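Local coordinates for poly-gamma-glutamate hydrolase (Bacillus phage phiNIT1, PDB 3A9L) that uses zinc to hydrolyse the gamma-glutamyl linkages of bacterial poly-gamma-glutamate, at the interface of chains A and B. Numbering follows the deposited sequence. Chains: chain A/B, Poly-gamma-glutamate hydrolase.

The interface of chains A and B. Residues chain A 27-29, 88, 91-92; chain B 25-27, 88.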
ATOM      1  N   VAL A  27      -2.120  -0.320   0.701  1.00 18.52           N
ATOM      2  CA  VAL A  27      -1.929   0.304   2.041  1.00 17.85           C
ATOM      3  C   VAL A  27      -0.955   1.477   1.902  1.00 18.49           C
ATOM      4  O   VAL A  27       0.079   1.360   1.266  1.00 18.45           O
ATOM      5  CB  VAL A  27      -1.326  -0.694   3.070  1.00 18.57           C
ATOM      6  CG1 VAL A  27      -1.213  -0.062   4.465  1.00 17.90           C
ATOM      7  CG2 VAL A  27      -2.103  -1.996   3.160  1.00 19.93           C
ATOM      8  N   LYS A  28      -1.281   2.612   2.503  1.00 18.68           N
ATOM      9  CA  LYS A  28      -0.278   3.613   2.704  1.00 19.23           C
ATOM     10  C   LYS A  28      -0.432   4.154   4.115  1.00 20.07           C
ATOM     11  O   LYS A  28      -1.386   4.847   4.394  1.00 21.48           O
ATOM     12  CB  LYS A  28      -0.360   4.738   1.629  1.00 18.26           C
ATOM     13  CG  LYS A  28       0.848   5.760   1.762  1.00 18.17           C
ATOM     14  CD  LYS A  28       0.770   6.897   0.760  1.00 21.99           C
ATOM     15  CE  LYS A  28       2.088   7.703   0.721  1.00 23.88           C
ATOM     16  NZ  LYS A  28       2.079   8.798  -0.303  1.00 29.09           N
ATOM     17  N   ARG A  29       0.496   3.794   5.000  1.00 20.70           N
ATOM     18  CA  ARG A  29       0.509   4.269   6.360  1.00 20.93           C
ATOM     19  C   ARG A  29       1.423   5.503   6.362  1.00 20.81           C
ATOM     20  O   ARG A  29       2.625   5.391   6.055  1.00 19.46           O
ATOM     21  CB  ARG A  29       1.030   3.174   7.313  1.00 20.85           C
ATOM     22  CG  ARG A  29       0.797   3.560   8.770  1.00 22.34           C
ATOM     23  CD  ARG A  29       1.346   2.593   9.814  1.00 22.99           C
ATOM     24  NE  ARG A  29       1.311   3.235  11.127  1.00 22.13           N
ATOM     25  CZ  ARG A  29       2.098   2.943  12.164  1.00 20.63           C
ATOM     26  NH1 ARG A  29       2.954   1.955  12.104  1.00 21.47           N
ATOM     27  NH2 ARG A  29       1.981   3.627  13.296  1.00 17.95           N
ATOM     28  N   MET A  88      -3.770  -7.277   7.594  1.00 19.36           N
ATOM     29  CA  MET A  88      -3.062  -6.022   7.417  1.00 19.28           C
ATOM     30  C   MET A  88      -3.940  -4.840   7.820  1.00 19.10           C
ATOM     31  O   MET A  88      -3.448  -3.918   8.469  1.00 18.56           O
ATOM     32  CB  MET A  88      -2.487  -5.903   6.020  1.00 18.80           C
ATOM     33  CG  MET A  88      -1.360  -6.857   5.782  1.00 18.15           C
ATOM     34  SD  MET A  88      -0.490  -6.362   4.304  1.00 21.09           S
ATOM     35  CE  MET A  88      -1.785  -6.665   3.092  1.00 21.51           C
ATOM     36  N   CYS A  91      -4.065  -4.664  11.580  1.00 18.30           N
ATOM     37  CA  CYS A  91      -2.828  -4.070  12.047  1.00 19.44           C
ATOM     38  C   CYS A  91      -2.917  -2.543  11.823  1.00 18.85           C
ATOM     39  O   CYS A  91      -2.687  -1.763  12.729  1.00 20.37           O
ATOM     40  CB  CYS A  91      -1.630  -4.726  11.362  1.00 18.37           C
ATOM     41  SG  CYS A  91      -0.042  -4.289  12.047  1.00 27.75           S
ATOM     42  N   MET A  92      -3.282  -2.114  10.625  1.00 19.03           N
ATOM     43  CA  MET A  92      -3.416  -0.686  10.327  1.00 18.88           C
ATOM     44  C   MET A  92      -4.401   0.003  11.272  1.00 19.83           C
ATOM     45  O   MET A  92      -4.071   0.996  11.910  1.00 20.34           O
ATOM     46  CB  MET A  92      -3.839  -0.478   8.866  1.00 18.17           C
ATOM     47  CG  MET A  92      -2.723  -0.714   7.892  1.00 20.19           C
ATOM     48  SD  MET A  92      -1.520   0.638   8.013  1.00 20.95           S
ATOM     49  CE  MET A  92      -2.367   1.983   7.232  1.00 18.77           C
TER
ATOM     50  N   ILE B  25       4.994   3.633   4.983  1.00 17.81           N
ATOM     51  CA  ILE B  25       4.992   2.261   4.512  1.00 17.41           C
ATOM     52  C   ILE B  25       3.934   2.236   3.404  1.00 18.34           C
ATOM     53  O   ILE B  25       2.811   2.736   3.604  1.00 18.63           O
ATOM     54  CB  ILE B  25       4.602   1.234   5.619  1.00 16.84           C
ATOM     55  CG1 ILE B  25       5.393   1.496   6.923  1.00 16.67           C
ATOM     56  CG2 ILE B  25       4.755  -0.204   5.051  1.00 14.04           C
ATOM     57  CD1 ILE B  25       5.282   0.474   8.075  1.00 14.07           C
ATOM     58  N   GLU B  26       4.326   1.694   2.256  1.00 18.39           N
ATOM     59  CA  GLU B  26       3.445   1.473   1.093  1.00 19.19           C
ATOM     60  C   GLU B  26       3.442   0.013   0.734  1.00 18.83           C
ATOM     61  O   GLU B  26       4.488  -0.613   0.646  1.00 19.58           O
ATOM     62  CB  GLU B  26       3.974   2.204  -0.141  1.00 19.02           C
ATOM     63  CG  GLU B  26       4.165   3.664   0.016  1.00 21.88           C
ATOM     64  CD  GLU B  26       4.554   4.339  -1.280  1.00 25.43           C
ATOM     65  OE1 GLU B  26       4.906   3.662  -2.279  1.00 27.82           O
ATOM     66  OE2 GLU B  26       4.498   5.572  -1.303  1.00 29.60           O
ATOM     67  N   VAL B  27       2.259  -0.507   0.454  1.00 19.28           N
ATOM     68  CA  VAL B  27       2.060  -1.913   0.236  1.00 18.95           C
ATOM     69  C   VAL B  27       1.085  -2.039  -0.910  1.00 18.84           C
ATOM     70  O   VAL B  27       0.138  -1.264  -0.998  1.00 17.40           O
ATOM     71  CB  VAL B  27       1.447  -2.584   1.514  1.00 19.25           C
ATOM     72  CG1 VAL B  27       1.503  -4.074   1.389  1.00 20.37           C
ATOM     73  CG2 VAL B  27       2.193  -2.180   2.780  1.00 20.52           C
ATOM     74  N   MET B  88       3.710  -5.805   8.767  1.00 18.71           N
ATOM     75  CA  MET B  88       3.041  -5.871   7.458  1.00 19.04           C
ATOM     76  C   MET B  88       3.955  -6.512   6.401  1.00 18.55           C
ATOM     77  O   MET B  88       3.521  -7.371   5.631  1.00 19.41           O
ATOM     78  CB  MET B  88       2.514  -4.517   6.992  1.00 18.31           C
ATOM     79  CG  MET B  88       1.333  -4.049   7.784  1.00 18.93           C
ATOM     80  SD  MET B  88       0.473  -2.623   7.080  1.00 21.48           S
ATOM     81  CE  MET B  88       1.788  -1.472   6.641  1.00 19.25           C
TER
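A:Val27 and B:Val27 pair with each other across a two-fold axis, each N donating to the other's O at 3.0 Å, and the antiparallel ladder runs on to A:Arg29 N, which reaches B:Ile25 O at 2.9 Å, and to B:Ile25 N, which returns a bond to A:Arg29 O. The case illustrates how two edge strands can join two sheets into one, with residues on either side of the ribbon doing different work.

On one face the two valines lie side by side and point the same way, A:Val27 CB 3.7 Å from B:Val27 CB. In A:Val27, CG1 stands anti to the backbone N (chi1 -177°), which carries this methyl to B:Met88, 4.0 Å from its terminal methyl CE. B:Met88 comes up from its helix across this valine and hides 83 Å² of its surface against chain A. Its nearly straight chi2 (-169°) carries SD to A:Met92, while the turn at chi3 (-46°) swings CE towards A:Val27 CG1. The two methionines cross at about a right angle: B:Met88 SD sits 3.8 Å from A:Met92 CG and 3.9 Å from A:Met92 SD. This face of the contact is apolar, with the B:Met88 thioether lying against A:Val27 CG1 and A:Met92.

The opposite face carries A:Lys28 and B:Glu26, side by side and both extended. A:Lys28 NZ remains 4.2 Å from the carboxylate OE2 of B:Glu26, too far for a salt bridge, although the opposite charges may still favour the pairing.

Strand 23-29 of each subunit supplies the ladder, and helix 87-94 of each flanks it on the valine side, contributing A:Met92 and B:Met88 to the contact. The mixed alpha/beta cores are thereby joined edge to edge in the deposited assembly, which may represent a dimer.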